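Local coordinates for protein cytosol aminopeptidase (Coxiella burnetii, PDB 3IJ3) that probably removes amino acids from the N-termini of peptides as a manganese-dependent metalloaminopeptidase of the M17 family, at residues A[171-176]-A[276-281]. Sequence-based numbering, arbitrary orientation.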
loop_
_atom_site.group_PDB
_atom_site.type_symbol
_atom_site.label_atom_id
_atom_site.label_comp_id
_atom_site.label_asym_id
_atom_site.label_seq_id
_atom_site.Cartn_x
_atom_site.Cartn_y
_atom_site.Cartn_z
ATOM N N TYR A 171 -38.369 -1.306 -10.677
ATOM C CA TYR A 171 -37.702 -1.455 -11.973
ATOM C C TYR A 171 -37.039 -0.144 -12.418
ATOM O O TYR A 171 -35.919 -0.146 -12.978
ATOM C CB TYR A 171 -38.669 -1.941 -13.030
ATOM C CG TYR A 171 -38.841 -3.462 -13.115
ATOM C CD1 TYR A 171 -38.811 -4.277 -11.984
ATOM C CD2 TYR A 171 -39.115 -4.054 -14.332
ATOM C CE1 TYR A 171 -39.016 -5.681 -12.090
ATOM C CE2 TYR A 171 -39.318 -5.419 -14.443
ATOM C CZ TYR A 171 -39.258 -6.229 -13.327
ATOM O OH TYR A 171 -39.488 -7.600 -13.504
ATOM N N LEU A 172 -37.731 0.975 -12.202
ATOM C CA LEU A 172 -37.186 2.282 -12.548
ATOM C C LEU A 172 -35.894 2.537 -11.756
ATOM O O LEU A 172 -34.885 2.969 -12.314
ATOM C CB LEU A 172 -38.197 3.394 -12.283
ATOM C CG LEU A 172 -37.707 4.824 -12.455
ATOM C CD1 LEU A 172 -37.273 5.062 -13.918
ATOM C CD2 LEU A 172 -38.851 5.803 -12.052
ATOM N N ILE A 173 -35.945 2.304 -10.439
ATOM C CA ILE A 173 -34.775 2.495 -9.568
ATOM C C ILE A 173 -33.613 1.627 -10.034
ATOM O O ILE A 173 -32.477 2.109 -10.177
ATOM C CB ILE A 173 -35.135 2.207 -8.091
ATOM C CG1 ILE A 173 -36.094 3.277 -7.580
ATOM C CG2 ILE A 173 -33.886 2.177 -7.192
ATOM C CD1 ILE A 173 -36.709 2.988 -6.223
ATOM N N ARG A 174 -33.900 0.348 -10.278
ATOM C CA ARG A 174 -32.879 -0.578 -10.758
ATOM C C ARG A 174 -32.302 -0.117 -12.076
ATOM O O ARG A 174 -31.088 -0.137 -12.249
ATOM C CB ARG A 174 -33.441 -1.992 -10.880
ATOM C CG ARG A 174 -33.695 -2.674 -9.539
ATOM C CD ARG A 174 -34.387 -4.001 -9.764
ATOM N NE ARG A 174 -34.504 -4.794 -8.543
ATOM C CZ ARG A 174 -34.972 -6.041 -8.507
ATOM N NH1 ARG A 174 -35.429 -6.613 -9.612
ATOM N NH2 ARG A 174 -35.029 -6.704 -7.355
ATOM N N ASP A 175 -33.166 0.310 -13.005
ATOM C CA ASP A 175 -32.724 0.773 -14.330
ATOM C C ASP A 175 -31.815 2.002 -14.239
ATOM O O ASP A 175 -30.759 2.041 -14.885
ATOM C CB ASP A 175 -33.916 1.104 -15.267
ATOM C CG ASP A 175 -34.644 -0.137 -15.816
ATOM O OD1 ASP A 175 -34.137 -1.271 -15.726
ATOM O OD2 ASP A 175 -35.746 0.055 -16.395
ATOM N N LEU A 176 -32.207 2.998 -13.436
ATOM C CA LEU A 176 -31.409 4.208 -13.312
ATOM C C LEU A 176 -30.025 3.895 -12.731
ATOM O O LEU A 176 -29.014 4.385 -13.214
ATOM C CB LEU A 176 -32.136 5.249 -12.453
ATOM C CG LEU A 176 -33.413 5.824 -13.081
ATOM C CD1 LEU A 176 -34.170 6.729 -12.041
ATOM C CD2 LEU A 176 -33.105 6.605 -14.367
ATOM N N GLY A 276 -29.259 7.438 -4.393
ATOM C CA GLY A 276 -30.134 8.186 -3.499
ATOM C C GLY A 276 -31.161 8.975 -4.290
ATOM O O GLY A 276 -32.337 9.062 -3.908
ATOM N N ALA A 277 -30.721 9.551 -5.414
ATOM C CA ALA A 277 -31.611 10.292 -6.299
ATOM C C ALA A 277 -32.655 9.333 -6.859
ATOM O O ALA A 277 -33.858 9.662 -6.935
ATOM C CB ALA A 277 -30.820 10.942 -7.452
ATOM N N ALA A 278 -32.210 8.148 -7.279
ATOM C CA ALA A 278 -33.170 7.157 -7.833
ATOM C C ALA A 278 -34.222 6.783 -6.791
ATOM O O ALA A 278 -35.426 6.663 -7.108
ATOM C CB ALA A 278 -32.445 5.932 -8.361
ATOM N N HIS A 279 -33.777 6.578 -5.553
ATOM C CA HIS A 279 -34.694 6.253 -4.444
ATOM C C HIS A 279 -35.675 7.374 -4.172
ATOM O O HIS A 279 -36.879 7.127 -3.978
ATOM C CB HIS A 279 -33.914 5.919 -3.169
ATOM C CG HIS A 279 -33.415 4.518 -3.136
ATOM N ND1 HIS A 279 -32.426 4.050 -3.989
ATOM C CD2 HIS A 279 -33.792 3.468 -2.381
ATOM C CE1 HIS A 279 -32.218 2.770 -3.739
ATOM N NE2 HIS A 279 -33.037 2.393 -2.774
ATOM N N ALA A 280 -35.166 8.607 -4.103
ATOM C CA ALA A 280 -36.033 9.755 -3.845
ATOM C C ALA A 280 -37.058 9.900 -4.987
ATOM O O ALA A 280 -38.245 10.132 -4.737
ATOM C CB ALA A 280 -35.198 11.033 -3.661
ATOM N N LEU A 281 -36.611 9.725 -6.240
ATOM C CA LEU A 281 -37.533 9.778 -7.376
ATOM C C LEU A 281 -38.565 8.642 -7.302
ATOM O O LEU A 281 -39.757 8.851 -7.542
ATOM C CB LEU A 281 -36.756 9.699 -8.704
ATOM C CG LEU A 281 -37.611 9.652 -9.965
ATOM C CD1 LEU A 281 -38.576 10.874 -10.056
ATOM C CD2 LEU A 281 -36.726 9.541 -11.222
#
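I173 and L176 pack on A278 in a buried contact between two helix segments of the catalytic domain that run almost antiparallel, 9.1 Å apart on axis and at 160° to one another. With just a methyl group at A278, the backbones come close locally, the CA atoms of I173 and A278 being separated by 5.2 Å. No hydrogen bond links residues 171-176 to 276-281, and the contact is essentially apolar.

The branches of I173 divide the work. CG1, set beside the backbone N by chi1 of -68°, leans on the main chain of the facing helix, 3.5 Å from the carbonyl O of A278, and carries CD1 past the same oxygen. CG2 turns instead to the imidazole of H279, 3.9 Å from its CE1, meeting the ring obliquely. Across A278, the leucines complete the seam: CD1 of L176 lies 4.1 Å from CB of A278 and 3.9 Å from CD2 of L281, the two leucine side chains crossing at roughly a right angle. One turn before L176, L172 adds a looser contact, its CD2 4.4 Å from CD2 of L281.

Although the CB of H279 points away from 171-176, its ring swings back beside I173. Both ring nitrogens are engaged, ND1 with the carbonyl O of G275 and NE2 with the backbone N of M468, which should fix the orientation of the imidazole.

Helix 470-481 closes the I173-H279 side through L470, whereas helix 186-200 backs the leucine side, with V196 touching both L172 and L281. Helix 275-289 in turn sets A277 and A280 on strand 295-305 of the mixed sheet, and L281 also reaches this strand, an arrangement consistent with 171-176 lying in a second layer, outside the helix that packs on the strands.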